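Local coordinates for C2 domain protein (Scophthalmus maximus, PDB 3W56), which binds calcium ions through its C2 domain and probably docks on phospholipid membranes in a calcium-dependent way, at residues D43-V48 with T58-N63; L29-L34 with P67-E72; I83-V88 with L99-R104; H111-Y116 with L123-T128. All blocks are in the same frame, centred on the assembly; numbering follows the deposited sequence. Where two conformers were deposited one is given.

Followed from the N terminus, the chain first runs up strand 22-32, whose end pairs with the loop residues 67-72 in contact 2 and so closes a long loop. Within that loop, contact 1 closes a shorter one, joining the start of strand 44-50 to residues 58-63. Contacts 3 and 4 come later, in series, and each zips up a beta hairpin: 83-90 with 97-105, then 109-116 with 122-130. None of the four cross. Contacts 1 and 3 share one sheet, through neighbouring strands 44-50 and 83-90, and contacts 2 and 4 share the other, through 22-32 and 122-130. The Cys102-Cys115 disulfide ties contact 3 to contact 4 across the two sheets.

Contact 1 (D43-V48 with T58-N63); sequences DGYVKV and TSVNHN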
# COMPACT_ATOMS: atom_id res chain seq x y z
N ASP A 43 5.29 9.35 10.17
CA ASP A 43 3.98 8.86 10.64
C ASP A 43 3.23 8.22 9.48
O ASP A 43 2.34 8.85 8.88
CB ASP A 43 3.13 9.97 11.28
CG ASP A 43 3.80 10.60 12.47
OD1 ASP A 43 4.06 9.87 13.45
OD2 ASP A 43 4.12 11.81 12.41
N GLY A 44 3.60 6.98 9.14
CA GLY A 44 3.21 6.41 7.86
C GLY A 44 1.82 5.84 7.81
O GLY A 44 1.24 5.34 8.77
N TYR A 45 1.28 5.89 6.61
CA TYR A 45 0.09 5.19 6.25
C TYR A 45 0.13 4.91 4.77
O TYR A 45 0.90 5.52 4.00
CB TYR A 45 -1.23 5.93 6.70
CG TYR A 45 -1.55 7.23 5.94
CD1 TYR A 45 -2.53 7.23 4.98
CD2 TYR A 45 -0.89 8.38 6.22
CE1 TYR A 45 -2.84 8.41 4.25
CE2 TYR A 45 -1.19 9.56 5.56
CZ TYR A 45 -2.16 9.55 4.58
OH TYR A 45 -2.51 10.71 3.88
N VAL A 46 -0.73 3.99 4.35
CA VAL A 46 -0.81 3.53 2.95
C VAL A 46 -2.17 3.72 2.33
O VAL A 46 -3.21 3.37 2.91
CB VAL A 46 -0.40 2.03 2.86
CG1 VAL A 46 -0.27 1.59 1.43
CG2 VAL A 46 0.91 1.82 3.64
N LYS A 47 -2.18 4.29 1.12
CA LYS A 47 -3.42 4.47 0.37
C LYS A 47 -3.46 3.41 -0.69
O LYS A 47 -2.41 3.11 -1.33
CB LYS A 47 -3.49 5.83 -0.30
CG LYS A 47 -3.60 7.05 0.62
CD LYS A 47 -4.20 8.24 -0.24
CE LYS A 47 -3.88 9.55 0.43
NZ LYS A 47 -4.23 10.72 -0.48
N VAL A 48 -4.63 2.84 -0.91
CA VAL A 48 -4.82 1.66 -1.75
C VAL A 48 -5.93 1.90 -2.74
O VAL A 48 -7.12 2.18 -2.35
CB VAL A 48 -5.24 0.40 -0.94
CG1 VAL A 48 -5.32 -0.82 -1.78
CG2 VAL A 48 -4.21 0.18 0.18
N THR A 58 -4.70 2.54 5.24
CA THR A 58 -4.41 2.16 6.60
C THR A 58 -4.54 3.30 7.62
O THR A 58 -4.45 4.47 7.29
CB THR A 58 -2.96 1.64 6.77
OG1 THR A 58 -1.98 2.69 6.59
CG2 THR A 58 -2.68 0.51 5.75
N SER A 59 -4.61 2.88 8.88
CA SER A 59 -4.31 3.76 10.00
C SER A 59 -2.86 4.27 9.96
O SER A 59 -1.98 3.75 9.24
CB SER A 59 -4.66 3.06 11.34
OG SER A 59 -3.75 1.97 11.62
N VAL A 60 -2.63 5.37 10.66
CA VAL A 60 -1.32 5.95 10.81
C VAL A 60 -0.54 5.19 11.87
O VAL A 60 -1.01 4.91 13.00
CB VAL A 60 -1.39 7.44 11.17
CG1 VAL A 60 0.02 7.97 11.34
CG2 VAL A 60 -2.17 8.17 10.09
N ASN A 61 0.62 4.74 11.43
CA ASN A 61 1.55 4.10 12.35
C ASN A 61 2.58 5.14 12.79
O ASN A 61 3.59 5.43 12.11
CB ASN A 61 2.12 2.81 11.73
CG ASN A 61 2.82 1.89 12.75
OD1 ASN A 61 3.60 2.35 13.59
ND2 ASN A 61 2.64 0.57 12.59
N HIS A 62 2.28 5.72 13.95
CA HIS A 62 2.99 6.90 14.45
C HIS A 62 4.43 6.69 14.88
O HIS A 62 4.75 5.67 15.50
CB HIS A 62 2.21 7.49 15.62
CG HIS A 62 0.92 8.16 15.23
ND1 HIS A 62 -0.31 7.57 15.42
CD2 HIS A 62 0.69 9.33 14.59
CE1 HIS A 62 -1.25 8.39 14.97
NE2 HIS A 62 -0.67 9.45 14.45
N ASN A 63 5.30 7.64 14.53
CA ASN A 63 6.67 7.65 15.05
C ASN A 63 7.34 6.31 14.82
O ASN A 63 7.88 5.71 15.75
CB ASN A 63 6.64 7.98 16.55
CG ASN A 63 8.02 8.10 17.16
OD1 ASN A 63 8.89 8.78 16.60
ND2 ASN A 63 8.25 7.44 18.31
O HOH W 1 5.09 4.79 10.11
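Gly44 and Asn61 form a single antiparallel hydrogen-bonded pair, their CA atoms 5.3 Å apart, where the start of strand 44-50 meets the loop of residues 58-63. The two backbone bonds of the pair are unequal. Asn61 N reaches Gly44 O at 2.8 Å and nearly straight, whereas Gly44 N to Asn61 O is weak at 3.4 Å, and a water bridges the same two atoms. Further along, a side chain stands in for the backbone. Thr58 has OG1 between its own N and carbonyl carbon (chi1 69°), where it accepts from Val46 N at 2.9 Å and donates to Ser59 O, so the one hydroxyl works in both directions; Thr58 N returns a bond to Val46 O. Val60 presents a different methyl to each neighbour: CG1 lies 3.7 Å from Asp43 CB, and CG2 touches Tyr45 CD2 obliquely. Tyr45 carries its hydroxyl off to Asp96, while its ring meets that of His89. This is the loop end of a C2 beta-sandwich, where calcium is bound. Asp43 is a ligand of two calcium ions and Asn63 of one of them in a structure of this protein, although the present chain holds no calcium. Asp43 OD1 is met nearly head-on by Asn63 N at 2.8 Å, which links the two ligand residues directly. The same oxygen sits at the edge of the His62 ring, 3.6 Å from CD2, the carboxylate and ring planes being 60° apart. Asp43 N, for its part, donates to OD1 of Asp90, another calcium ligand.

Contact 2 (L29-L34 with P67-E72); sequences LRVRGL and PWWTEE
Val31 and Trp69 meet rim-on: the valine CG2, anti to its own carbonyl carbon, lies in the plane of the indole, 3.7 Å from Trp69 CZ3. Beside it on the same ring, CE3 is 3.9 Å from Leu29 CB. Pro67 CB sits above one indole face, toward its rim, and the proline CD is touched by Leu34 CD2 at 3.6 Å, the two side chains crossing at about a right angle. Away from these apolar groups, Arg30 CB rests on Trp68 CB at 3.6 Å. Two backbone bonds fix this register around Arg30 and Trp68, Val31 N to Pro67 O at 2.9 Å and Trp69 N to Leu29 O at 3.1 Å. A water extends the pairing, accepting from Leu29 N at 3.0 Å and also lying within bonding distance of Trp69 O and Glu71 O. Further out, Ser59 positions the loop: its OG bonds Glu71 OE2, and its carbonyl takes a weak bond from Trp69 NE1. In the C2 sandwich, residues 67-72 thus run beside the end of strand 22-32 just before entering strand 73-78, its partner in the sheet, while strand 122-130 lies along the other edge of 22-32.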
# COMPACT_ATOMS: atom_id res chain seq x y z
N LEU A 29 1.20 -5.51 4.45
CA LEU A 29 1.88 -4.26 4.27
C LEU A 29 2.90 -3.96 5.36
O LEU A 29 2.64 -4.01 6.56
CB LEU A 29 0.86 -3.12 4.17
CG LEU A 29 -0.16 -3.27 3.09
CD1 LEU A 29 -1.29 -2.24 3.52
CD2 LEU A 29 0.49 -2.82 1.87
N ARG A 30 4.13 -3.69 4.95
CA ARG A 30 5.09 -3.23 5.95
C ARG A 30 6.14 -2.42 5.21
O ARG A 30 6.37 -2.64 4.01
CB ARG A 30 5.74 -4.43 6.65
CG ARG A 30 6.43 -5.31 5.64
CD ARG A 30 6.18 -6.69 5.98
NE ARG A 30 7.02 -7.56 5.17
CZ ARG A 30 6.64 -8.24 4.10
NH1 ARG A 30 5.41 -8.16 3.50
NH2 ARG A 30 7.56 -9.00 3.53
N VAL A 31 6.75 -1.49 5.92
CA VAL A 31 7.81 -0.71 5.27
C VAL A 31 9.04 -0.82 6.10
O VAL A 31 9.00 -0.81 7.31
CB VAL A 31 7.47 0.77 5.24
CG1 VAL A 31 8.65 1.58 4.70
CG2 VAL A 31 6.25 1.02 4.33
N ARG A 32 10.16 -0.81 5.40
CA ARG A 32 11.35 -0.70 6.16
C ARG A 32 12.03 0.54 5.63
O ARG A 32 12.07 0.76 4.41
CB ARG A 32 12.20 -1.91 5.92
CG ARG A 32 12.72 -1.98 4.55
CD ARG A 32 14.25 -2.14 4.72
NE ARG A 32 14.62 -3.54 4.90
CZ ARG A 32 14.36 -4.49 4.01
NH1 ARG A 32 14.77 -5.74 4.23
NH2 ARG A 32 13.71 -4.19 2.88
N GLY A 33 12.48 1.37 6.56
CA GLY A 33 13.46 2.41 6.24
C GLY A 33 12.83 3.75 5.90
O GLY A 33 13.40 4.54 5.13
N LEU A 34 11.65 4.02 6.49
CA LEU A 34 10.93 5.29 6.31
C LEU A 34 11.79 6.47 6.83
O LEU A 34 12.58 6.28 7.78
CB LEU A 34 9.59 5.20 7.07
CG LEU A 34 8.23 5.41 6.38
CD1 LEU A 34 8.25 5.22 4.87
CD2 LEU A 34 7.19 4.51 7.01
N PRO A 67 7.19 0.50 10.08
CA PRO A 67 5.86 0.07 10.52
C PRO A 67 5.44 -1.23 9.80
O PRO A 67 5.84 -1.54 8.68
CB PRO A 67 4.97 1.24 10.03
CG PRO A 67 5.70 1.81 8.87
CD PRO A 67 7.13 1.69 9.20
N TRP A 68 4.55 -2.00 10.43
CA TRP A 68 3.73 -2.91 9.62
C TRP A 68 2.31 -2.61 10.01
O TRP A 68 2.11 -2.11 11.10
CB TRP A 68 4.08 -4.40 9.88
CG TRP A 68 3.80 -4.93 11.28
CD1 TRP A 68 4.59 -4.82 12.42
CD2 TRP A 68 2.59 -5.65 11.70
NE1 TRP A 68 3.96 -5.45 13.49
CE2 TRP A 68 2.76 -5.98 13.06
CE3 TRP A 68 1.46 -6.09 11.02
CZ2 TRP A 68 1.81 -6.69 13.78
CZ3 TRP A 68 0.49 -6.77 11.72
CH2 TRP A 68 0.69 -7.11 13.10
N TRP A 69 1.39 -2.81 9.08
CA TRP A 69 -0.05 -2.58 9.36
C TRP A 69 -0.81 -3.87 9.39
O TRP A 69 -0.57 -4.87 8.61
CB TRP A 69 -0.64 -1.68 8.27
CG TRP A 69 -0.03 -0.29 8.27
CD1 TRP A 69 -0.48 0.79 8.99
CD2 TRP A 69 1.14 0.15 7.57
NE1 TRP A 69 0.32 1.88 8.75
CE2 TRP A 69 1.32 1.54 7.88
CE3 TRP A 69 2.03 -0.47 6.71
CZ2 TRP A 69 2.35 2.29 7.36
CZ3 TRP A 69 3.05 0.32 6.14
CH2 TRP A 69 3.19 1.69 6.47
N THR A 70 -1.83 -3.88 10.27
CA THR A 70 -2.72 -5.06 10.38
C THR A 70 -3.79 -5.10 9.24
O THR A 70 -4.25 -6.17 8.87
CB THR A 70 -3.56 -5.03 11.71
OG1 THR A 70 -4.25 -3.79 11.82
CG2 THR A 70 -2.65 -5.12 12.89
N GLU A 71 -4.03 -3.91 8.72
CA GLU A 71 -5.05 -3.72 7.69
C GLU A 71 -4.87 -4.58 6.47
O GLU A 71 -3.74 -4.79 5.95
CB GLU A 71 -5.33 -2.28 7.35
CG GLU A 71 -5.82 -1.43 8.45
CD GLU A 71 -4.76 -0.76 9.28
OE1 GLU A 71 -3.54 -1.17 9.33
OE2 GLU A 71 -5.14 0.22 9.92
N GLU A 72 -5.96 -5.16 6.03
CA GLU A 72 -6.06 -5.83 4.77
C GLU A 72 -7.18 -5.13 4.00
O GLU A 72 -8.10 -4.51 4.61
CB GLU A 72 -6.27 -7.30 4.95
CG GLU A 72 -5.34 -7.89 6.04
CD GLU A 72 -5.34 -9.38 6.06
OE1 GLU A 72 -4.36 -9.87 6.69
OE2 GLU A 72 -6.28 -10.01 5.47
O HOH W 2 -1.31 -5.24 6.09

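Contact 3 (I83-V88 with L99-R104); sequences ILRLEV and LGVCQR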
# COMPACT_ATOMS: atom_id res chain seq x y z
N ILE A 83 -5.03 -2.01 -12.32
CA ILE A 83 -3.83 -1.40 -11.79
C ILE A 83 -4.04 -1.20 -10.31
O ILE A 83 -4.86 -0.36 -9.88
CB ILE A 83 -3.51 -0.07 -12.47
CG1 ILE A 83 -3.23 -0.34 -13.95
CG2 ILE A 83 -2.27 0.54 -11.81
CD1 ILE A 83 -2.26 -1.47 -14.16
N LEU A 84 -3.29 -1.99 -9.54
CA LEU A 84 -3.15 -1.83 -8.08
C LEU A 84 -2.17 -0.69 -7.87
O LEU A 84 -1.05 -0.71 -8.37
CB LEU A 84 -2.66 -3.16 -7.39
CG LEU A 84 -2.22 -3.01 -5.92
CD1 LEU A 84 -3.44 -2.82 -5.00
CD2 LEU A 84 -1.42 -4.24 -5.47
N ARG A 85 -2.63 0.37 -7.22
CA ARG A 85 -1.79 1.49 -6.89
C ARG A 85 -1.73 1.72 -5.36
O ARG A 85 -2.76 1.81 -4.62
CB ARG A 85 -2.35 2.75 -7.63
CG ARG A 85 -1.76 4.03 -7.18
CD ARG A 85 -2.59 5.19 -7.72
NE ARG A 85 -2.05 6.49 -7.34
CZ ARG A 85 -1.17 7.17 -8.08
NH1 ARG A 85 -0.74 6.66 -9.24
NH2 ARG A 85 -0.73 8.37 -7.68
N LEU A 86 -0.50 1.85 -4.89
CA LEU A 86 -0.21 1.96 -3.47
C LEU A 86 0.51 3.26 -3.29
O LEU A 86 1.48 3.56 -3.94
CB LEU A 86 0.62 0.78 -2.96
CG LEU A 86 -0.01 -0.58 -3.12
CD1 LEU A 86 0.86 -1.71 -2.47
CD2 LEU A 86 -1.38 -0.70 -2.53
N GLU A 87 0.00 4.07 -2.39
CA GLU A 87 0.75 5.25 -2.04
C GLU A 87 1.10 5.19 -0.57
O GLU A 87 0.20 4.94 0.28
CB GLU A 87 -0.03 6.51 -2.38
CG GLU A 87 -0.54 6.55 -3.79
CD GLU A 87 -1.48 7.72 -4.00
OE1 GLU A 87 -1.66 8.50 -3.04
OE2 GLU A 87 -2.04 7.81 -5.12
N VAL A 88 2.35 5.49 -0.26
CA VAL A 88 2.81 5.63 1.11
C VAL A 88 2.89 7.12 1.45
O VAL A 88 3.57 7.89 0.76
CB VAL A 88 4.14 4.93 1.33
CG1 VAL A 88 4.65 5.22 2.73
CG2 VAL A 88 3.98 3.40 1.07
N LEU A 99 5.21 9.77 0.01
CA LEU A 99 6.57 9.24 0.16
C LEU A 99 6.96 8.37 -1.02
O LEU A 99 8.15 8.24 -1.37
CB LEU A 99 6.66 8.44 1.46
CG LEU A 99 6.46 9.31 2.70
CD1 LEU A 99 6.74 8.49 4.00
CD2 LEU A 99 7.34 10.56 2.62
N GLY A 100 5.96 7.79 -1.68
CA GLY A 100 6.27 6.99 -2.85
C GLY A 100 5.02 6.42 -3.42
O GLY A 100 3.99 6.32 -2.72
N VAL A 101 5.05 6.12 -4.71
CA VAL A 101 3.89 5.50 -5.36
C VAL A 101 4.30 4.22 -6.10
O VAL A 101 5.35 4.17 -6.76
CB VAL A 101 3.21 6.47 -6.33
CG1 VAL A 101 2.22 5.75 -7.28
CG2 VAL A 101 2.47 7.51 -5.55
N CYS A 102 3.50 3.17 -5.98
CA CYS A 102 3.71 2.04 -6.87
C CYS A 102 2.46 1.57 -7.55
O CYS A 102 1.32 1.58 -6.99
CB CYS A 102 4.46 0.91 -6.20
SG CYS A 102 6.05 1.53 -5.72
N GLN A 103 2.68 1.19 -8.79
CA GLN A 103 1.65 0.76 -9.70
C GLN A 103 2.02 -0.58 -10.28
O GLN A 103 3.18 -0.82 -10.72
CB GLN A 103 1.53 1.77 -10.82
CG GLN A 103 0.95 3.09 -10.36
CD GLN A 103 0.49 3.94 -11.53
OE1 GLN A 103 -0.69 4.29 -11.63
NE2 GLN A 103 1.42 4.26 -12.44
N ARG A 104 1.04 -1.46 -10.31
CA ARG A 104 1.27 -2.82 -10.76
C ARG A 104 -0.01 -3.42 -11.36
O ARG A 104 -1.07 -3.31 -10.77
CB ARG A 104 1.68 -3.64 -9.55
CG ARG A 104 1.70 -5.08 -9.78
CD ARG A 104 2.34 -5.73 -8.63
NE ARG A 104 3.67 -5.21 -8.31
CZ ARG A 104 4.76 -5.40 -9.07
NH1 ARG A 104 4.68 -6.10 -10.20
NH2 ARG A 104 5.95 -4.90 -8.69
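Arg85 and Gln103 lie side by side and point the same way, yet their flat ends are turned almost perpendicular, guanidinium and amide planes 88° apart. Gln103 OE1 sits in the guanidinium plane, but its bond from Arg85 NH1 is weak at 3.4 Å. The firmer grip is on Glu87, two residues along the same strand. With the arginine chain extended and CG anti to the backbone N (chi1 168°), Arg85 meets the carboxylate side-on and points two N-H groups at a single oxygen: NE to OE2 at 2.6 Å, by the anti lone pair, and NH2 to OE2 at 2.9 Å, from above the carboxylate plane. Glu87 OE1 is left to His89 NE2. Val101 fills in from the neighbouring strand, its CG1 over one guanidinium face, 3.7 Å from Arg85 NH1, and its CG2 alongside Glu87 CG at 3.6 Å. Leu84, Leu86 and Val88 turn to the other face of the sheet, packing on Tyr125 and Leu123 of the opposing sheet, where Cys102 is also disulfide-bonded to Cys115. At the end of the pairing Val88 O accepts from Leu99 N at 2.6 Å and, weakly, from Gly100 N. Leu99 and Gly100 together face Val88 and make a classic beta bulge, here within an antiparallel hairpin of the C2 sandwich, close to the calcium ligands Asp90 and Asp97.

Contact 4 (H111-Y116 with L123-T128); sequences HEHDCY and LHYMYT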
# COMPACT_ATOMS: atom_id res chain seq x y z
N HIS A 111 1.01 -13.17 -4.78
CA HIS A 111 2.28 -12.51 -5.22
C HIS A 111 2.86 -11.71 -4.08
O HIS A 111 2.12 -11.06 -3.33
CB HIS A 111 1.99 -11.57 -6.41
CG HIS A 111 1.33 -12.28 -7.54
ND1 HIS A 111 2.04 -13.06 -8.44
CD2 HIS A 111 0.02 -12.45 -7.84
CE1 HIS A 111 1.20 -13.64 -9.27
NE2 HIS A 111 -0.03 -13.29 -8.93
N GLU A 112 4.18 -11.77 -3.90
CA GLU A 112 4.88 -10.90 -2.97
C GLU A 112 5.63 -9.88 -3.78
O GLU A 112 6.33 -10.21 -4.78
CB GLU A 112 5.86 -11.67 -2.10
CG GLU A 112 5.24 -12.82 -1.34
CD GLU A 112 6.32 -13.74 -0.77
OE1 GLU A 112 7.25 -13.20 -0.12
OE2 GLU A 112 6.26 -14.97 -1.01
N HIS A 113 5.53 -8.64 -3.35
CA HIS A 113 6.18 -7.54 -4.06
C HIS A 113 6.85 -6.50 -3.19
O HIS A 113 6.58 -6.37 -2.00
CB HIS A 113 5.17 -6.81 -4.99
CG HIS A 113 4.72 -7.63 -6.17
ND1 HIS A 113 5.59 -7.97 -7.19
CD2 HIS A 113 3.52 -8.19 -6.49
CE1 HIS A 113 4.94 -8.72 -8.07
NE2 HIS A 113 3.68 -8.86 -7.67
N ASP A 114 7.78 -5.77 -3.81
CA ASP A 114 8.43 -4.64 -3.19
C ASP A 114 8.10 -3.37 -3.94
O ASP A 114 8.02 -3.35 -5.20
CB ASP A 114 9.96 -4.80 -3.27
CG ASP A 114 10.43 -6.12 -2.69
OD1 ASP A 114 11.34 -6.73 -3.28
OD2 ASP A 114 9.90 -6.59 -1.65
N CYS A 115 7.91 -2.31 -3.18
CA CYS A 115 7.67 -1.01 -3.75
C CYS A 115 8.71 0.02 -3.22
O CYS A 115 8.78 0.34 -2.01
CB CYS A 115 6.23 -0.62 -3.46
SG CYS A 115 6.00 1.07 -3.78
N TYR A 116 9.57 0.57 -4.09
CA TYR A 116 10.57 1.45 -3.58
C TYR A 116 10.07 2.88 -3.47
O TYR A 116 9.46 3.42 -4.40
CB TYR A 116 11.80 1.37 -4.53
CG TYR A 116 12.21 -0.08 -4.75
CD1 TYR A 116 12.95 -0.76 -3.78
CD2 TYR A 116 11.79 -0.81 -5.88
CE1 TYR A 116 13.25 -2.11 -3.90
CE2 TYR A 116 12.10 -2.21 -6.02
CZ TYR A 116 12.84 -2.81 -5.02
OH TYR A 116 13.22 -4.11 -5.03
N LEU A 123 8.36 -0.46 0.65
CA LEU A 123 7.07 -1.00 1.13
C LEU A 123 7.02 -2.42 0.55
O LEU A 123 7.18 -2.64 -0.69
CB LEU A 123 5.93 -0.21 0.47
CG LEU A 123 4.52 -0.80 0.66
CD1 LEU A 123 3.94 -0.77 2.13
CD2 LEU A 123 3.51 -0.04 -0.29
N HIS A 124 6.76 -3.41 1.40
CA HIS A 124 6.57 -4.79 0.96
C HIS A 124 5.12 -5.14 1.16
O HIS A 124 4.50 -4.62 2.07
CB HIS A 124 7.41 -5.75 1.84
CG HIS A 124 8.86 -5.40 1.92
ND1 HIS A 124 9.72 -5.68 0.88
CD2 HIS A 124 9.61 -4.81 2.89
CE1 HIS A 124 10.94 -5.25 1.19
NE2 HIS A 124 10.91 -4.74 2.40
N TYR A 125 4.59 -5.92 0.27
CA TYR A 125 3.15 -6.25 0.35
C TYR A 125 2.90 -7.53 -0.39
O TYR A 125 3.73 -8.03 -1.19
CB TYR A 125 2.33 -5.10 -0.23
CG TYR A 125 2.56 -4.85 -1.71
CD1 TYR A 125 1.67 -5.40 -2.68
CD2 TYR A 125 3.63 -4.06 -2.16
CE1 TYR A 125 1.81 -5.14 -4.02
CE2 TYR A 125 3.80 -3.80 -3.56
CZ TYR A 125 2.88 -4.36 -4.48
OH TYR A 125 2.98 -4.12 -5.85
N MET A 126 1.73 -8.09 -0.16
CA MET A 126 1.33 -9.29 -0.82
C MET A 126 -0.05 -8.99 -1.38
O MET A 126 -0.79 -8.16 -0.85
CB MET A 126 1.23 -10.49 0.13
CG MET A 126 2.60 -10.94 0.48
SD MET A 126 2.50 -12.46 1.42
CE MET A 126 1.73 -13.58 0.24
N TYR A 127 -0.35 -9.67 -2.46
CA TYR A 127 -1.78 -9.69 -2.84
C TYR A 127 -2.15 -11.01 -3.40
O TYR A 127 -1.33 -11.75 -3.93
CB TYR A 127 -2.13 -8.53 -3.81
CG TYR A 127 -1.71 -8.80 -5.23
CD1 TYR A 127 -2.56 -9.48 -6.12
CD2 TYR A 127 -0.47 -8.38 -5.69
CE1 TYR A 127 -2.14 -9.72 -7.45
CE2 TYR A 127 -0.06 -8.61 -6.98
CZ TYR A 127 -0.90 -9.28 -7.86
OH TYR A 127 -0.42 -9.49 -9.14
N THR A 128 -3.43 -11.33 -3.26
CA THR A 128 -4.03 -12.52 -3.86
C THR A 128 -5.20 -12.09 -4.77
O THR A 128 -6.10 -11.38 -4.31
CB THR A 128 -4.52 -13.49 -2.77
OG1 THR A 128 -3.36 -14.08 -2.12
CG2 THR A 128 -5.30 -14.63 -3.40
O HOH W 3 2.06 -9.72 -9.67
O HOH W 4 5.40 -2.72 -6.44
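Tyr125 and Tyr127 both hold CG between the backbone N and the carbonyl carbon (chi1 63° and 79°), whereas His111 and His113 hold theirs anti to the carbonyl carbon; these torsions set each CG where it starts toward the opposite strand, and the tyrosine rings then lie against His113 and His111. The frame is an antiparallel beta hairpin of the C2 sandwich, whose hydrogen-bonded pairs His111-Tyr127, His113-Tyr125 and Cys115-Leu123 put all six side chains on one face, the aromatic four of them in a cluster. Against Tyr125 the contact is a CH-pi one: His113 CB stands over the ring, 3.8 Å from its centroid and nearest to CZ. The rings of His113 and Tyr127 instead meet rim to rim, His113 CD2 to Tyr127 CE2 at 3.6 Å, while His111 CD2 approaches Tyr127 OH obliquely at 3.3 Å. A water joins the polar tips, 2.7 Å from His113 NE2 and also bonded to Tyr127 OH. Outside the hairpin, Tyr127 OH bonds Lys107 N, His111 NE2 bonds Val108 O, and Tyr125 OH bonds Arg104 NE of the other sheet. Cys115 CB packs on Leu123 CB at 4.0 Å. The opposite face of the hairpin carries Glu112 beside Met126, their CG atoms 3.7 Å apart, and the pair Asp114 and His124. Here His124 ND1 donates to Asp114 OD2 at 2.7 Å, the oxygen lying in the imidazole plane while the nitrogen comes in from above the carboxylate plane, the two planes 86° apart.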